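PDB 1XG8: hypothetical protein SA0798, which is of unknown function but belongs to the DUF1462 family of the thioredoxin clan, whose fold it probably shares. Local coordinates for residues P26-I31 / F79-T84. Numbering follows the deposited sequence.
Sequences PTSKDI and FYPLIT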
ATOM      1  N   PRO A  26      -7.881 -10.233  -3.820  1.00 33.51           N
ATOM      2  CA  PRO A  26      -8.190  -9.080  -4.672  1.00 32.47           C
ATOM      3  C   PRO A  26      -6.961  -8.634  -5.461  1.00 32.88           C
ATOM      4  O   PRO A  26      -5.842  -8.641  -4.947  1.00 33.17           O
ATOM      5  CB  PRO A  26      -8.649  -8.026  -3.670  1.00 31.30           C
ATOM      6  CG  PRO A  26      -9.302  -8.850  -2.609  1.00 32.17           C
ATOM      7  CD  PRO A  26      -8.325  -9.993  -2.433  1.00 33.01           C
ATOM      8  N   THR A  27      -7.183  -8.242  -6.707  1.00 32.70           N
ATOM      9  CA  THR A  27      -6.117  -7.799  -7.593  1.00 32.35           C
ATOM     10  C   THR A  27      -5.440  -6.513  -7.092  1.00 31.85           C
ATOM     11  O   THR A  27      -5.926  -5.872  -6.167  1.00 30.80           O
ATOM     12  CB  THR A  27      -6.675  -7.563  -9.004  1.00 32.52           C
ATOM     13  OG1 THR A  27      -5.655  -7.828  -9.972  1.00 39.27           O
ATOM     14  CG2 THR A  27      -7.126  -6.136  -9.165  1.00 31.85           C
ATOM     15  N   SER A  28      -4.322  -6.140  -7.710  1.00 31.54           N
ATOM     16  CA  SER A  28      -3.600  -4.932  -7.315  1.00 29.81           C
ATOM     17  C   SER A  28      -4.415  -3.682  -7.602  1.00 29.47           C
ATOM     18  O   SER A  28      -4.482  -2.779  -6.774  1.00 28.18           O
ATOM     19  CB  SER A  28      -2.256  -4.843  -8.040  1.00 28.71           C
ATOM     20  OG  SER A  28      -1.363  -5.847  -7.592  1.00 27.47           O
ATOM     21  N   LYS A  29      -5.036  -3.631  -8.776  1.00 30.30           N
ATOM     22  CA  LYS A  29      -5.840  -2.471  -9.150  1.00 30.65           C
ATOM     23  C   LYS A  29      -7.113  -2.361  -8.314  1.00 30.26           C
ATOM     24  O   LYS A  29      -7.561  -1.260  -8.014  1.00 29.99           O
ATOM     25  CB  LYS A  29      -6.190  -2.518 -10.638  1.00 32.89           C
ATOM     26  CG  LYS A  29      -4.991  -2.360 -11.575  1.00 35.36           C
ATOM     27  CD  LYS A  29      -5.433  -2.393 -13.034  1.00 36.37           C
ATOM     28  CE  LYS A  29      -4.253  -2.263 -13.977  1.00 38.25           C
ATOM     29  NZ  LYS A  29      -4.683  -2.188 -15.410  1.00 39.33           N
ATOM     30  N   ASP A  30      -7.691  -3.497  -7.930  1.00 31.05           N
ATOM     31  CA  ASP A  30      -8.897  -3.482  -7.101  1.00 32.61           C
ATOM     32  C   ASP A  30      -8.568  -2.797  -5.775  1.00 32.71           C
ATOM     33  O   ASP A  30      -9.270  -1.873  -5.345  1.00 34.42           O
ATOM     34  CB  ASP A  30      -9.402  -4.906  -6.810  1.00 34.35           C
ATOM     35  CG  ASP A  30      -9.881  -5.638  -8.058  1.00 36.18           C
ATOM     36  OD1 ASP A  30     -10.465  -4.986  -8.953  1.00 37.34           O
ATOM     37  OD2 ASP A  30      -9.683  -6.871  -8.136  1.00 37.31           O
ATOM     38  N   ILE A  31      -7.502  -3.278  -5.134  1.00 31.46           N
ATOM     39  CA  ILE A  31      -7.016  -2.753  -3.860  1.00 29.34           C
ATOM     40  C   ILE A  31      -6.707  -1.260  -3.979  1.00 29.46           C
ATOM     41  O   ILE A  31      -7.071  -0.461  -3.110  1.00 28.33           O
ATOM     42  CB  ILE A  31      -5.732  -3.503  -3.426  1.00 28.41           C
ATOM     43  CG1 ILE A  31      -6.074  -4.960  -3.087  1.00 28.24           C
ATOM     44  CG2 ILE A  31      -5.057  -2.779  -2.260  1.00 26.36           C
ATOM     45  CD1 ILE A  31      -7.056  -5.139  -1.923  1.00 27.17           C
ATOM     46  N   PHE A  79       4.547 -10.434  -1.211  1.00 27.22           N
ATOM     47  CA  PHE A  79       3.570 -10.676  -2.265  1.00 25.64           C
ATOM     48  C   PHE A  79       3.025  -9.331  -2.705  1.00 23.93           C
ATOM     49  O   PHE A  79       3.382  -8.287  -2.157  1.00 23.17           O
ATOM     50  CB  PHE A  79       2.391 -11.513  -1.747  1.00 26.53           C
ATOM     51  CG  PHE A  79       2.788 -12.826  -1.125  1.00 29.66           C
ATOM     52  CD1 PHE A  79       1.879 -13.534  -0.341  1.00 31.38           C
ATOM     53  CD2 PHE A  79       4.062 -13.354  -1.308  1.00 31.11           C
ATOM     54  CE1 PHE A  79       2.233 -14.747   0.250  1.00 29.69           C
ATOM     55  CE2 PHE A  79       4.426 -14.566  -0.719  1.00 32.06           C
ATOM     56  CZ  PHE A  79       3.510 -15.260   0.059  1.00 30.26           C
ATOM     57  N   TYR A  80       2.157  -9.355  -3.706  1.00 23.20           N
ATOM     58  CA  TYR A  80       1.525  -8.131  -4.168  1.00 21.38           C
ATOM     59  C   TYR A  80       0.059  -8.482  -4.440  1.00 20.87           C
ATOM     60  O   TYR A  80      -0.270  -9.635  -4.725  1.00 19.35           O
ATOM     61  CB  TYR A  80       2.230  -7.585  -5.417  1.00 19.98           C
ATOM     62  CG  TYR A  80       2.071  -8.450  -6.637  1.00 21.31           C
ATOM     63  CD1 TYR A  80       0.916  -8.383  -7.422  1.00 20.74           C
ATOM     64  CD2 TYR A  80       3.064  -9.355  -6.999  1.00 22.21           C
ATOM     65  CE1 TYR A  80       0.756  -9.192  -8.532  1.00 21.41           C
ATOM     66  CE2 TYR A  80       2.912 -10.173  -8.109  1.00 24.46           C
ATOM     67  CZ  TYR A  80       1.756 -10.084  -8.869  1.00 23.36           C
ATOM     68  OH  TYR A  80       1.614 -10.894  -9.964  1.00 27.63           O
ATOM     69  N   PRO A  81      -0.843  -7.494  -4.346  1.00 21.06           N
ATOM     70  CA  PRO A  81      -0.556  -6.093  -4.007  1.00 20.45           C
ATOM     71  C   PRO A  81       0.237  -5.865  -2.726  1.00 19.44           C
ATOM     72  O   PRO A  81       0.061  -6.572  -1.742  1.00 18.00           O
ATOM     73  CB  PRO A  81      -1.948  -5.467  -3.921  1.00 21.54           C
ATOM     74  CG  PRO A  81      -2.805  -6.621  -3.464  1.00 22.29           C
ATOM     75  CD  PRO A  81      -2.298  -7.737  -4.353  1.00 21.31           C
ATOM     76  N   LEU A  82       1.128  -4.879  -2.766  1.00 19.52           N
ATOM     77  CA  LEU A  82       1.909  -4.498  -1.598  1.00 19.73           C
ATOM     78  C   LEU A  82       1.536  -3.045  -1.333  1.00 17.92           C
ATOM     79  O   LEU A  82       1.557  -2.216  -2.245  1.00 16.68           O
ATOM     80  CB  LEU A  82       3.414  -4.608  -1.863  1.00 21.70           C
ATOM     81  CG  LEU A  82       4.342  -4.032  -0.778  1.00 24.03           C
ATOM     82  CD1 LEU A  82       4.309  -4.884   0.476  1.00 25.58           C
ATOM     83  CD2 LEU A  82       5.762  -3.975  -1.317  1.00 26.70           C
ATOM     84  N   ILE A  83       1.166  -2.747  -0.093  1.00 15.62           N
ATOM     85  CA  ILE A  83       0.797  -1.394   0.275  1.00 14.99           C
ATOM     86  C   ILE A  83       1.855  -0.788   1.180  1.00 15.29           C
ATOM     87  O   ILE A  83       2.322  -1.439   2.114  1.00 14.49           O
ATOM     88  CB  ILE A  83      -0.549  -1.356   1.050  1.00 15.73           C
ATOM     89  CG1 ILE A  83      -1.666  -1.967   0.203  1.00 15.47           C
ATOM     90  CG2 ILE A  83      -0.892   0.081   1.419  1.00 13.93           C
ATOM     91  CD1 ILE A  83      -3.067  -1.725   0.732  1.00 12.63           C
ATOM     92  N   THR A  84       2.257   0.445   0.885  1.00 14.85           N
ATOM     93  CA  THR A  84       3.215   1.143   1.739  1.00 16.17           C
ATOM     94  C   THR A  84       2.714   2.564   1.915  1.00 16.84           C
ATOM     95  O   THR A  84       2.084   3.120   1.017  1.00 17.92           O
ATOM     96  CB  THR A  84       4.659   1.211   1.154  1.00 15.17           C
ATOM     97  OG1 THR A  84       4.650   1.961  -0.059  1.00 17.21           O
ATOM     98  CG2 THR A  84       5.220  -0.179   0.907  1.00 15.61           C
TER
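P81 packs its ring on S28 and I31 in the first turn of helix 28-42, and the carbonyl oxygen of P26 lies 3.7 Å from CD of P81. CG of P81 lies 3.7 Å from CG1 of I31, the two side chains crossing at about a right angle, while CB of P81 rests 3.7 Å from OG of S28. Two residues along the strand segment, CD1 of I83 meets CG2 of the same I31 at 3.7 Å, again crosswise. I31 suits the spot because its beta-branch serves two partners: CG1 lies beside the backbone N (chi1 -67°) and touches the proline, and CG2, anti to that N, reaches the strand. The peptide bond before P81 is cis, and a cis-proline just ahead of a central antiparallel strand, facing the start of the first long helix, is a recurring feature of thioredoxin-like folds, consistent with the family's clan. The small side chain of S28 allows its CA to come within 4.6 Å of CA of P81. Its OG sits at the edge of the Y80 ring, near the ring plane and 3.4 Å from CD1, and has a weak hydrogen bond with A15 N. With CG between its backbone N and carbonyl carbon (chi1 67°), Y80 turns its CD1 edge to that oxygen, and its hydroxyl hydrogen-bonds to V17 O.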